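Local coordinates for Tol-Pal system protein TolB (Acinetobacter baumannii, PDB 7MX5), which is the periplasmic component of the Tol-Pal system, which probably takes part in outer membrane invagination during cell division and in keeping the outer membrane intact, at residues L140-T145 / S387-V392; T145-Y150 / S167-I172; S302-G307 / L318-S323; N326-I331 / V339-P344. All coordinates share one frame; numbering follows the deposited sequence. Where two conformers were deposited one is given.

Interaction 1: L140-T145 / S387-V392; sequences LRNPAT and SEQGEV
L140 lies alongside V392, both side chains pointing the same way, and its CD2 branch makes the contact, 3.6 Å from V392 CG1. The same methyl carbon lies 4.0 Å from S387 OG. One residue on, R141 and E391 form an antiparallel hydrogen-bonded pair: R141 N reaches E391 O at 2.9 Å with an N-H...O angle of 175°, and E391 N returns to R141 O at 3.1 Å. On the other face of the sheet from L140, R141 CB packs on E391 CG at 3.8 Å. E391 has CG between its backbone N and carbonyl carbon (chi1 66°), next to the R141 chain, and the guanidinium and carboxylate planes stand 87° apart. G390 CA comes 3.4 Å from R141 O, a CA-H...O contact. The pairing joins strand 391-397, from the C-terminal end of the chain, to strand 135-141 and so completes a four-stranded blade, the closure expected of a beta-propeller. Between the two segments the charges meet only at a distance: R141 NH1 is 4.6 Å from E391 OE2, beyond a salt bridge, while E391 OE1 pairs with R365, so the backbone bonds and aliphatic packing probably define this junction more than ion pairing does.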
loop_
_atom_site.group_PDB
_atom_site.type_symbol
_atom_site.label_atom_id
_atom_site.label_comp_id
_atom_site.label_asym_id
_atom_site.label_seq_id
_atom_site.Cartn_x
_atom_site.Cartn_y
_atom_site.Cartn_z
ATOM N N LEU A 140 3.186 -12.543 -7.830
ATOM C CA LEU A 140 2.686 -13.879 -7.537
ATOM C C LEU A 140 3.727 -14.910 -7.952
ATOM O O LEU A 140 4.178 -14.919 -9.102
ATOM C CB LEU A 140 1.366 -14.137 -8.265
ATOM C CG LEU A 140 0.167 -13.290 -7.835
ATOM C CD1 LEU A 140 -1.037 -13.577 -8.718
ATOM C CD2 LEU A 140 -0.166 -13.542 -6.374
ATOM N N ARG A 141 4.110 -15.770 -7.013
ATOM C CA ARG A 141 5.080 -16.829 -7.258
ATOM C C ARG A 141 4.367 -18.172 -7.179
ATOM O O ARG A 141 3.786 -18.510 -6.142
ATOM C CB ARG A 141 6.227 -16.771 -6.250
ATOM C CG ARG A 141 6.991 -15.461 -6.251
ATOM C CD ARG A 141 8.167 -15.520 -5.292
ATOM N NE ARG A 141 8.855 -14.240 -5.185
ATOM C CZ ARG A 141 9.920 -14.026 -4.424
ATOM N NH1 ARG A 141 10.450 -14.991 -3.692
ATOM N NH2 ARG A 141 10.464 -12.813 -4.398
ATOM N N ASN A 142 4.414 -18.931 -8.271
ATOM C CA ASN A 142 3.768 -20.240 -8.341
ATOM C C ASN A 142 4.675 -21.202 -9.096
ATOM O O ASN A 142 4.674 -21.221 -10.338
ATOM C CB ASN A 142 2.397 -20.149 -9.006
ATOM C CG ASN A 142 1.503 -21.324 -8.660
ATOM O OD1 ASN A 142 1.957 -22.319 -8.092
ATOM N ND2 ASN A 142 0.228 -21.218 -9.006
ATOM N N PRO A 143 5.465 -22.013 -8.386
ATOM C CA PRO A 143 6.246 -23.051 -9.075
ATOM C C PRO A 143 5.381 -24.147 -9.666
ATOM O O PRO A 143 5.853 -24.880 -10.545
ATOM C CB PRO A 143 7.175 -23.598 -7.978
ATOM C CG PRO A 143 6.898 -22.789 -6.742
ATOM C CD PRO A 143 5.601 -22.081 -6.924
ATOM N N ALA A 144 4.133 -24.279 -9.218
ATOM C CA ALA A 144 3.169 -25.179 -9.837
ATOM C C ALA A 144 2.600 -24.620 -11.134
ATOM O O ALA A 144 1.597 -25.139 -11.634
ATOM C CB ALA A 144 2.033 -25.490 -8.860
ATOM N N THR A 145 3.207 -23.565 -11.670
ATOM C CA THR A 145 2.896 -23.055 -13.005
ATOM C C THR A 145 4.212 -22.595 -13.609
ATOM O O THR A 145 4.551 -21.405 -13.579
ATOM C CB THR A 145 1.867 -21.923 -12.951
ATOM O OG1 THR A 145 0.664 -22.399 -12.335
ATOM C CG2 THR A 145 1.539 -21.428 -14.354
ATOM N N SER A 387 -3.887 -15.522 -1.782
ATOM C CA SER A 387 -3.950 -16.032 -3.139
ATOM C C SER A 387 -4.652 -17.384 -3.156
ATOM O O SER A 387 -4.696 -18.102 -2.155
ATOM C CB SER A 387 -2.545 -16.160 -3.734
ATOM O OG SER A 387 -2.601 -16.496 -5.110
ATOM N N GLU A 388 -5.219 -17.723 -4.315
ATOM C CA GLU A 388 -5.819 -19.043 -4.470
ATOM C C GLU A 388 -4.755 -20.130 -4.532
ATOM O O GLU A 388 -4.991 -21.255 -4.076
ATOM C CB GLU A 388 -6.694 -19.081 -5.721
ATOM C CG GLU A 388 -7.987 -18.298 -5.594
ATOM C CD GLU A 388 -9.125 -18.914 -6.382
ATOM O OE1 GLU A 388 -9.102 -20.145 -6.600
ATOM O OE2 GLU A 388 -10.042 -18.171 -6.787
ATOM N N GLN A 389 -3.585 -19.811 -5.080
ATOM C CA GLN A 389 -2.490 -20.763 -5.163
ATOM C C GLN A 389 -1.177 -19.997 -5.216
ATOM O O GLN A 389 -1.101 -18.887 -5.748
ATOM C CB GLN A 389 -2.629 -21.686 -6.380
ATOM C CG GLN A 389 -2.755 -20.965 -7.711
ATOM C CD GLN A 389 -4.179 -20.543 -8.017
ATOM O OE1 GLN A 389 -5.133 -21.255 -7.700
ATOM N NE2 GLN A 389 -4.329 -19.379 -8.638
ATOM N N GLY A 390 -0.143 -20.602 -4.640
ATOM C CA GLY A 390 1.153 -19.958 -4.586
ATOM C C GLY A 390 1.243 -18.958 -3.446
ATOM O O GLY A 390 0.477 -18.995 -2.477
ATOM N N GLU A 391 2.203 -18.043 -3.574
ATOM C CA GLU A 391 2.446 -17.028 -2.563
ATOM C C GLU A 391 2.508 -15.651 -3.210
ATOM O O GLU A 391 2.810 -15.509 -4.397
ATOM C CB GLU A 391 3.746 -17.300 -1.789
ATOM C CG GLU A 391 5.006 -17.198 -2.632
ATOM C CD GLU A 391 6.256 -17.567 -1.857
ATOM O OE1 GLU A 391 6.249 -17.427 -0.616
ATOM O OE2 GLU A 391 7.245 -17.998 -2.489
ATOM N N VAL A 392 2.213 -14.634 -2.404
ATOM C CA VAL A 392 2.268 -13.236 -2.818
ATOM C C VAL A 392 3.427 -12.576 -2.087
ATOM O O VAL A 392 3.550 -12.706 -0.863
ATOM C CB VAL A 392 0.946 -12.506 -2.523
ATOM C CG1 VAL A 392 0.702 -11.420 -3.556
ATOM C CG2 VAL A 392 -0.207 -13.496 -2.490
#

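Interaction 2: T145-Y150 / S167-I172; sequences TPAERY and SSRDPI
Y150 lays its ring over P171: the P171 CA sits 3.4 Å from the ring centroid and only 9° off the normal, a CH-pi contact with one face. P171 CD meets the ring at CE1, 3.9 Å away. D170 O approaches CD1 obliquely, and Y150 CB packs against I172 CB at 4.1 Å. Y150 CG is anti to the carbonyl carbon (chi1 -62°), and chi2 of 82° turns the ring face to P171 CA.

Two backbone bonds fix the Y150 main chain against S168, Y150 N to S168 O at 2.9 Å and S168 N to Y150 O at 2.8 Å. R149 and Y150 both face S168, which is a classic beta bulge at the start of strand 150-156. Strand 163-168, an outermost strand of its four-stranded propeller blade, ends here, and the chain passes through R169-P171 into strand 172-177, the first of the next blade. The turn after S168 is held by its own side chain: S168 OG accepts from D170 N at 2.8 Å, an ST turn.

Further out, R169 covers the loop before Y150. Its CG lies 3.1 Å from A147 O and equally near P146 O, and A147 CA stands over one guanidinium face, toward the rim. Outside the two segments, P171 and D170 touch F189, S168 touches E190, and I172 rests on L152 of strand 150-156.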
loop_
_atom_site.group_PDB
_atom_site.type_symbol
_atom_site.label_atom_id
_atom_site.label_comp_id
_atom_site.label_asym_id
_atom_site.label_seq_id
_atom_site.Cartn_x
_atom_site.Cartn_y
_atom_site.Cartn_z
ATOM N N THR A 145 3.207 -23.565 -11.670
ATOM C CA THR A 145 2.896 -23.055 -13.005
ATOM C C THR A 145 4.212 -22.595 -13.609
ATOM O O THR A 145 4.551 -21.405 -13.579
ATOM C CB THR A 145 1.867 -21.923 -12.951
ATOM O OG1 THR A 145 0.664 -22.399 -12.335
ATOM C CG2 THR A 145 1.539 -21.428 -14.354
ATOM N N PRO A 146 5.001 -23.527 -14.151
ATOM C CA PRO A 146 6.345 -23.158 -14.627
ATOM C C PRO A 146 6.334 -22.131 -15.743
ATOM O O PRO A 146 7.319 -21.401 -15.904
ATOM C CB PRO A 146 6.934 -24.498 -15.093
ATOM C CG PRO A 146 5.755 -25.386 -15.324
ATOM C CD PRO A 146 4.712 -24.958 -14.340
ATOM N N ALA A 147 5.248 -22.044 -16.517
ATOM C CA ALA A 147 5.178 -21.049 -17.581
ATOM C C ALA A 147 4.991 -19.645 -17.016
ATOM O O ALA A 147 5.566 -18.680 -17.534
ATOM C CB ALA A 147 4.049 -21.394 -18.552
ATOM N N GLU A 148 4.185 -19.509 -15.964
ATOM C CA GLU A 148 4.043 -18.232 -15.275
ATOM C C GLU A 148 4.502 -18.369 -13.830
ATOM O O GLU A 148 3.720 -18.145 -12.899
ATOM C CB GLU A 148 2.598 -17.732 -15.329
ATOM C CG GLU A 148 1.884 -17.993 -16.642
ATOM C CD GLU A 148 0.417 -17.613 -16.585
ATOM O OE1 GLU A 148 0.118 -16.447 -16.251
ATOM O OE2 GLU A 148 -0.435 -18.480 -16.871
ATOM N N ARG A 149 5.770 -18.743 -13.636
ATOM C CA ARG A 149 6.293 -18.930 -12.287
ATOM C C ARG A 149 6.244 -17.632 -11.491
ATOM O O ARG A 149 5.960 -17.643 -10.287
ATOM C CB ARG A 149 7.722 -19.469 -12.353
ATOM C CG ARG A 149 8.152 -20.253 -11.127
ATOM C CD ARG A 149 9.629 -20.604 -11.194
ATOM N NE ARG A 149 9.895 -21.649 -12.175
ATOM C CZ ARG A 149 9.934 -22.945 -11.896
ATOM N NH1 ARG A 149 9.734 -23.394 -10.668
ATOM N NH2 ARG A 149 10.180 -23.812 -12.874
ATOM N N TYR A 150 6.513 -16.507 -12.146
ATOM C CA TYR A 150 6.454 -15.194 -11.519
ATOM C C TYR A 150 5.552 -14.299 -12.351
ATOM O O TYR A 150 5.694 -14.239 -13.577
ATOM C CB TYR A 150 7.850 -14.573 -11.392
ATOM C CG TYR A 150 8.801 -15.356 -10.516
ATOM C CD1 TYR A 150 9.490 -16.456 -11.013
ATOM C CD2 TYR A 150 9.020 -14.992 -9.194
ATOM C CE1 TYR A 150 10.365 -17.172 -10.219
ATOM C CE2 TYR A 150 9.894 -15.702 -8.391
ATOM C CZ TYR A 150 10.564 -16.792 -8.909
ATOM O OH TYR A 150 11.434 -17.503 -8.115
ATOM N N SER A 167 4.500 -11.465 -16.899
ATOM C CA SER A 167 4.626 -12.820 -16.385
ATOM C C SER A 167 5.840 -13.473 -17.025
ATOM O O SER A 167 6.183 -13.187 -18.176
ATOM C CB SER A 167 3.368 -13.656 -16.662
ATOM O OG SER A 167 3.437 -14.280 -17.932
ATOM N N SER A 168 6.497 -14.351 -16.271
ATOM C CA SER A 168 7.731 -14.954 -16.749
ATOM C C SER A 168 8.003 -16.244 -15.989
ATOM O O SER A 168 7.545 -16.433 -14.860
ATOM C CB SER A 168 8.916 -13.993 -16.602
ATOM O OG SER A 168 10.147 -14.689 -16.684
ATOM N N ARG A 169 8.762 -17.128 -16.635
ATOM C CA ARG A 169 9.269 -18.338 -16.004
ATOM C C ARG A 169 10.494 -18.078 -15.142
ATOM O O ARG A 169 11.071 -19.031 -14.605
ATOM C CB ARG A 169 9.606 -19.384 -17.072
ATOM C CG ARG A 169 8.509 -19.586 -18.100
ATOM C CD ARG A 169 9.054 -19.929 -19.473
ATOM N NE ARG A 169 8.053 -19.700 -20.509
ATOM C CZ ARG A 169 7.410 -20.664 -21.154
ATOM N NH1 ARG A 169 7.646 -21.941 -20.902
ATOM N NH2 ARG A 169 6.506 -20.338 -22.073
ATOM N N ASP A 170 10.899 -16.825 -14.997
ATOM C CA ASP A 170 12.105 -16.429 -14.293
ATOM C C ASP A 170 11.759 -15.387 -13.242
ATOM O O ASP A 170 10.723 -14.719 -13.338
ATOM C CB ASP A 170 13.145 -15.874 -15.276
ATOM C CG ASP A 170 13.677 -16.937 -16.219
ATOM O OD1 ASP A 170 14.403 -17.838 -15.750
ATOM O OD2 ASP A 170 13.363 -16.876 -17.427
ATOM N N PRO A 171 12.599 -15.234 -12.216
ATOM C CA PRO A 171 12.256 -14.343 -11.097
ATOM C C PRO A 171 11.948 -12.919 -11.540
ATOM O O PRO A 171 12.660 -12.332 -12.357
ATOM C CB PRO A 171 13.504 -14.392 -10.209
ATOM C CG PRO A 171 14.176 -15.672 -10.538
ATOM C CD PRO A 171 13.759 -16.094 -11.913
ATOM N N ILE A 172 10.866 -12.374 -10.989
ATOM C CA ILE A 172 10.538 -10.954 -11.072
ATOM C C ILE A 172 10.480 -10.432 -9.644
ATOM O O ILE A 172 9.681 -10.920 -8.836
ATOM C CB ILE A 172 9.210 -10.707 -11.804
ATOM C CG1 ILE A 172 9.332 -11.080 -13.282
ATOM C CG2 ILE A 172 8.783 -9.254 -11.653
ATOM C CD1 ILE A 172 8.007 -11.091 -14.015
#

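Interaction 3: S302-G307 / L318-S323; sequences SFNARG and LVHRPS
A305 and V319 exchange two backbone hydrogen bonds, V319 N to A305 O at 2.7 Å and A305 N to V319 O at 3.0 Å, the signature of an antiparallel hydrogen-bonded pair. A further bond, R321 N to F303 O at 3.0 Å, carries the ladder beyond the strand ends. In the non-hydrogen-bonded pair between them, N304 and H320 lie side by side, pointing the same way. H320 ND1 donates to N304 OD1 at 2.5 Å, a separation short enough to be doubtful in detail, with the amide and imidazole planes 54° apart. H320 CG is anti to its backbone N (chi1 -175°), and chi2 of 84° sets the turn of the ring that presents ND1 to the amide. N304 ND2 is bonded in turn to K300 O and Q283 OE1, and these second-shell partners probably set which way the amide faces.

L318 CD1 rests on N304 CB at 3.6 Å, beside the polar pair. On the other face, V319 CG1 meets the edge of the F303 ring at CE1, 3.6 Å away, while R321 CB touches F303 CB at 3.5 Å. The R321 guanidinium is at best a weak, long cation-pi partner of that ring.

Within its four-stranded propeller blade, strand 304-309 is an outermost strand and 315-320 the next, which bonds on its far side to strand 328-333 through L318–A330 and H320–K328; Y327 meets the F303 ring.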
loop_
_atom_site.group_PDB
_atom_site.type_symbol
_atom_site.label_atom_id
_atom_site.label_comp_id
_atom_site.label_asym_id
_atom_site.label_seq_id
_atom_site.Cartn_x
_atom_site.Cartn_y
_atom_site.Cartn_z
ATOM N N SER A 302 18.240 -6.542 18.070
ATOM C CA SER A 302 19.410 -7.020 17.350
ATOM C C SER A 302 19.193 -7.092 15.845
ATOM O O SER A 302 20.102 -7.507 15.121
ATOM C CB SER A 302 19.819 -8.400 17.871
ATOM O OG SER A 302 18.676 -9.152 18.240
ATOM N N PHE A 303 18.017 -6.703 15.358
ATOM C CA PHE A 303 17.704 -6.823 13.938
ATOM C C PHE A 303 16.650 -5.791 13.574
ATOM O O PHE A 303 15.518 -5.858 14.065
ATOM C CB PHE A 303 17.219 -8.237 13.608
ATOM C CG PHE A 303 17.012 -8.489 12.138
ATOM C CD1 PHE A 303 15.836 -8.107 11.510
ATOM C CD2 PHE A 303 17.987 -9.125 11.389
ATOM C CE1 PHE A 303 15.645 -8.342 10.161
ATOM C CE2 PHE A 303 17.801 -9.365 10.040
ATOM C CZ PHE A 303 16.629 -8.973 9.425
ATOM N N ASN A 304 17.026 -4.845 12.719
ATOM C CA ASN A 304 16.096 -3.884 12.137
ATOM C C ASN A 304 16.496 -3.691 10.684
ATOM O O ASN A 304 17.631 -3.299 10.403
ATOM C CB ASN A 304 16.118 -2.551 12.891
ATOM C CG ASN A 304 15.702 -2.694 14.343
ATOM O OD1 ASN A 304 14.534 -2.514 14.685
ATOM N ND2 ASN A 304 16.661 -3.015 15.204
ATOM N N ALA A 305 15.578 -3.973 9.765
ATOM C CA ALA A 305 15.932 -3.986 8.353
ATOM C C ALA A 305 14.687 -3.753 7.512
ATOM O O ALA A 305 13.560 -3.761 8.013
ATOM C CB ALA A 305 16.606 -5.305 7.968
ATOM N N ARG A 306 14.917 -3.545 6.213
ATOM C CA ARG A 306 13.852 -3.415 5.219
ATOM C C ARG A 306 12.894 -2.279 5.578
ATOM O O ARG A 306 11.672 -2.439 5.586
ATOM C CB ARG A 306 13.100 -4.737 5.041
ATOM C CG ARG A 306 13.853 -5.784 4.224
ATOM C CD ARG A 306 14.873 -6.538 5.064
ATOM N NE ARG A 306 16.097 -6.821 4.323
ATOM C CZ ARG A 306 17.139 -7.477 4.818
ATOM N NH1 ARG A 306 17.140 -7.943 6.056
ATOM N NH2 ARG A 306 18.208 -7.671 4.050
ATOM N N GLY A 307 13.467 -1.115 5.877
ATOM C CA GLY A 307 12.658 0.028 6.243
ATOM C C GLY A 307 12.103 0.759 5.034
ATOM O O GLY A 307 12.717 0.817 3.970
ATOM N N LEU A 318 9.215 -1.285 9.074
ATOM C CA LEU A 318 10.434 -2.071 8.961
ATOM C C LEU A 318 10.175 -3.493 9.435
ATOM O O LEU A 318 9.096 -3.823 9.933
ATOM C CB LEU A 318 11.576 -1.444 9.767
ATOM C CG LEU A 318 11.401 -1.435 11.290
ATOM C CD1 LEU A 318 12.741 -1.609 11.983
ATOM C CD2 LEU A 318 10.721 -0.155 11.758
ATOM N N VAL A 319 11.190 -4.336 9.269
ATOM C CA VAL A 319 11.188 -5.696 9.790
ATOM C C VAL A 319 12.035 -5.706 11.054
ATOM O O VAL A 319 13.225 -5.371 11.017
ATOM C CB VAL A 319 11.720 -6.698 8.753
ATOM C CG1 VAL A 319 12.114 -8.006 9.427
ATOM C CG2 VAL A 319 10.677 -6.945 7.679
ATOM N N HIS A 320 11.421 -6.081 12.173
ATOM C CA HIS A 320 12.056 -6.030 13.481
ATOM C C HIS A 320 12.102 -7.433 14.068
ATOM O O HIS A 320 11.103 -8.158 14.032
ATOM C CB HIS A 320 11.297 -5.080 14.412
ATOM C CG HIS A 320 11.945 -4.888 15.746
ATOM N ND1 HIS A 320 12.959 -3.977 15.956
ATOM C CD2 HIS A 320 11.716 -5.479 16.942
ATOM C CE1 HIS A 320 13.331 -4.021 17.224
ATOM N NE2 HIS A 320 12.592 -4.925 17.843
ATOM N N ARG A 321 13.261 -7.813 14.605
ATOM C CA ARG A 321 13.471 -9.151 15.155
ATOM C C ARG A 321 14.131 -9.053 16.522
ATOM O O ARG A 321 15.361 -8.953 16.625
ATOM C CB ARG A 321 14.318 -10.008 14.215
ATOM C CG ARG A 321 13.756 -11.387 13.953
ATOM C CD ARG A 321 14.692 -12.484 14.428
ATOM N NE ARG A 321 15.958 -12.480 13.705
ATOM C CZ ARG A 321 16.396 -13.486 12.959
ATOM N NH1 ARG A 321 15.685 -14.591 12.801
ATOM N NH2 ARG A 321 17.576 -13.379 12.356
ATOM N N PRO A 322 13.346 -9.068 17.597
ATOM C CA PRO A 322 13.939 -9.272 18.925
ATOM C C PRO A 322 14.602 -10.640 18.982
ATOM O O PRO A 322 14.011 -11.649 18.592
ATOM C CB PRO A 322 12.746 -9.173 19.886
ATOM C CG PRO A 322 11.569 -8.761 19.081
ATOM C CD PRO A 322 11.891 -8.843 17.630
ATOM N N SER A 323 15.847 -10.664 19.472
ATOM C CA SER A 323 16.678 -11.863 19.389
ATOM C C SER A 323 16.007 -13.101 19.973
ATOM O O SER A 323 16.397 -14.223 19.631
ATOM C CB SER A 323 18.015 -11.623 20.098
ATOM O OG SER A 323 17.843 -11.551 21.502
#

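Interaction 4: N326-I331 / V339-P344; sequences NYKVAI and VNILTP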
loop_
_atom_site.group_PDB
_atom_site.type_symbol
_atom_site.label_atom_id
_atom_site.label_comp_id
_atom_site.label_asym_id
_atom_site.label_seq_id
_atom_site.Cartn_x
_atom_site.Cartn_y
_atom_site.Cartn_z
ATOM N N ASN A 326 10.912 -14.069 16.441
ATOM C CA ASN A 326 11.143 -14.022 15.008
ATOM C C ASN A 326 10.778 -12.647 14.444
ATOM O O ASN A 326 10.694 -11.657 15.187
ATOM C CB ASN A 326 10.361 -15.158 14.342
ATOM C CG ASN A 326 11.013 -16.509 14.548
ATOM O OD1 ASN A 326 11.209 -16.949 15.681
ATOM N ND2 ASN A 326 11.361 -17.172 13.452
ATOM N N TYR A 327 10.572 -12.586 13.130
ATOM C CA TYR A 327 10.394 -11.316 12.443
ATOM C C TYR A 327 9.072 -10.664 12.826
ATOM O O TYR A 327 8.042 -11.333 12.954
ATOM C CB TYR A 327 10.453 -11.522 10.929
ATOM C CG TYR A 327 11.771 -12.070 10.431
ATOM C CD1 TYR A 327 12.953 -11.368 10.620
ATOM C CD2 TYR A 327 11.833 -13.293 9.776
ATOM C CE1 TYR A 327 14.161 -11.867 10.169
ATOM C CE2 TYR A 327 13.035 -13.800 9.320
ATOM C CZ TYR A 327 14.196 -13.083 9.520
ATOM O OH TYR A 327 15.395 -13.584 9.068
ATOM N N LYS A 328 9.109 -9.347 13.009
ATOM C CA LYS A 328 7.923 -8.556 13.298
ATOM C C LYS A 328 7.882 -7.352 12.372
ATOM O O LYS A 328 8.923 -6.776 12.042
ATOM C CB LYS A 328 7.897 -8.074 14.758
ATOM C CG LYS A 328 8.469 -9.054 15.766
ATOM C CD LYS A 328 7.391 -9.972 16.315
ATOM C CE LYS A 328 7.998 -11.186 16.998
ATOM N NZ LYS A 328 7.227 -11.581 18.207
ATOM N N VAL A 329 6.678 -6.981 11.949
ATOM C CA VAL A 329 6.467 -5.699 11.287
ATOM C C VAL A 329 6.358 -4.637 12.372
ATOM O O VAL A 329 5.519 -4.741 13.272
ATOM C CB VAL A 329 5.212 -5.725 10.404
ATOM C CG1 VAL A 329 4.965 -4.354 9.792
ATOM C CG2 VAL A 329 5.350 -6.782 9.320
ATOM N N ALA A 330 7.219 -3.625 12.306
ATOM C CA ALA A 330 7.282 -2.603 13.338
ATOM C C ALA A 330 7.197 -1.219 12.713
ATOM O O ALA A 330 7.514 -1.020 11.536
ATOM C CB ALA A 330 8.564 -2.722 14.173
ATOM N N ILE A 331 6.763 -0.259 13.526
ATOM C CA ILE A 331 6.642 1.138 13.128
ATOM C C ILE A 331 7.448 1.972 14.112
ATOM O O ILE A 331 7.186 1.938 15.321
ATOM C CB ILE A 331 5.177 1.602 13.098
ATOM C CG1 ILE A 331 4.338 0.693 12.197
ATOM C CG2 ILE A 331 5.088 3.049 12.633
ATOM C CD1 ILE A 331 4.807 0.655 10.763
ATOM N N VAL A 339 9.543 2.813 18.908
ATOM C CA VAL A 339 9.334 1.669 18.028
ATOM C C VAL A 339 8.048 0.970 18.449
ATOM O O VAL A 339 7.895 0.579 19.613
ATOM C CB VAL A 339 10.528 0.701 18.070
ATOM C CG1 VAL A 339 10.132 -0.659 17.511
ATOM C CG2 VAL A 339 11.702 1.278 17.298
ATOM N N ASN A 340 7.125 0.812 17.504
ATOM C CA ASN A 340 5.840 0.160 17.739
ATOM C C ASN A 340 5.817 -1.151 16.963
ATOM O O ASN A 340 5.818 -1.147 15.728
ATOM C CB ASN A 340 4.686 1.065 17.313
ATOM C CG ASN A 340 3.347 0.346 17.304
ATOM O OD1 ASN A 340 3.156 -0.654 17.997
ATOM N ND2 ASN A 340 2.408 0.859 16.516
ATOM N N ILE A 341 5.784 -2.266 17.685
ATOM C CA ILE A 341 5.662 -3.577 17.057
ATOM C C ILE A 341 4.207 -3.781 16.653
ATOM O O ILE A 341 3.301 -3.704 17.489
ATOM C CB ILE A 341 6.139 -4.693 17.996
ATOM C CG1 ILE A 341 7.642 -4.556 18.262
ATOM C CG2 ILE A 341 5.810 -6.058 17.406
ATOM C CD1 ILE A 341 8.322 -5.848 18.664
ATOM N N LEU A 342 3.981 -4.042 15.366
ATOM C CA LEU A 342 2.632 -4.155 14.827
ATOM C C LEU A 342 2.119 -5.592 14.844
ATOM O O LEU A 342 1.009 -5.850 15.320
ATOM C CB LEU A 342 2.595 -3.604 13.398
ATOM C CG LEU A 342 1.353 -2.825 12.970
ATOM C CD1 LEU A 342 0.883 -1.909 14.087
ATOM C CD2 LEU A 342 1.644 -2.031 11.709
ATOM N N THR A 343 2.913 -6.533 14.336
ATOM C CA THR A 343 2.462 -7.904 14.143
ATOM C C THR A 343 3.647 -8.812 13.839
ATOM O O THR A 343 4.671 -8.341 13.326
ATOM C CB THR A 343 1.445 -7.969 13.000
ATOM O OG1 THR A 343 1.045 -9.326 12.773
ATOM C CG2 THR A 343 2.051 -7.404 11.722
ATOM N N PRO A 344 3.561 -10.104 14.144
ATOM C CA PRO A 344 4.567 -11.042 13.634
ATOM C C PRO A 344 4.413 -11.232 12.133
ATOM O O PRO A 344 3.343 -11.029 11.556
ATOM C CB PRO A 344 4.281 -12.345 14.392
ATOM C CG PRO A 344 3.270 -12.014 15.439
ATOM C CD PRO A 344 2.593 -10.746 15.049
#
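T343 has OG1 anti to its backbone N (chi1 178°), which places CG2 between the N and the carbonyl carbon, 3.8 Å from V329 CB; the two side chains lie side by side, pointing the same way. I331 has CG1 beside its backbone N (chi1 -55°), and there it meets L342 CD2 at 3.9 Å. The backbone between these pairs is irregular. V329 O accepts from L342 N at 2.7 Å and more weakly from T343 N at 3.3 Å, while V329 N donates to T343 O at 2.8 Å. Two residues therefore face one, a classic beta bulge that shifts the register by one between V329 and A330. L342 CB is drawn to within 3.1 Å of V329 O. Past the bulge, I331 N bonds to N340 O, and the reciprocal N340–I331 bond is so short that its exact length is doubtful. K328 CB touches I341 CG2 at 3.9 Å.

V329 and T343 pack on Y362, and L342 on V360 and M375, residues of strands 359-366 and 369-376 in the next sheet. In strand order the hairpin is the last half of a four-stranded antiparallel blade, and its bulged last strand packs against that next sheet, in keeping with the beta-propeller fold of TolB.

The four contacts fall into two pairs within the propeller. Interactions 1 and 2 lie in the same blade, share T145 and have centres 10 Å apart; N142 N is 2.8 Å from R149 O, a probable hydrogen bond, and R141 CD packs on Y150 CE2 at 3.6 Å. Interactions 3 and 4 are successive pairings in another blade, centres 8 Å apart, joined by backbone bonds between strands 315-320 and 328-333 and by R321 CG packing on Y327 CD1 at 3.4 Å. The pairs are separate: centres of interactions 1 and 3 are about 26 Å apart, their nearest atoms about 12 Å. Along the chain, interaction 1 encloses the other three, consistent with ring closure.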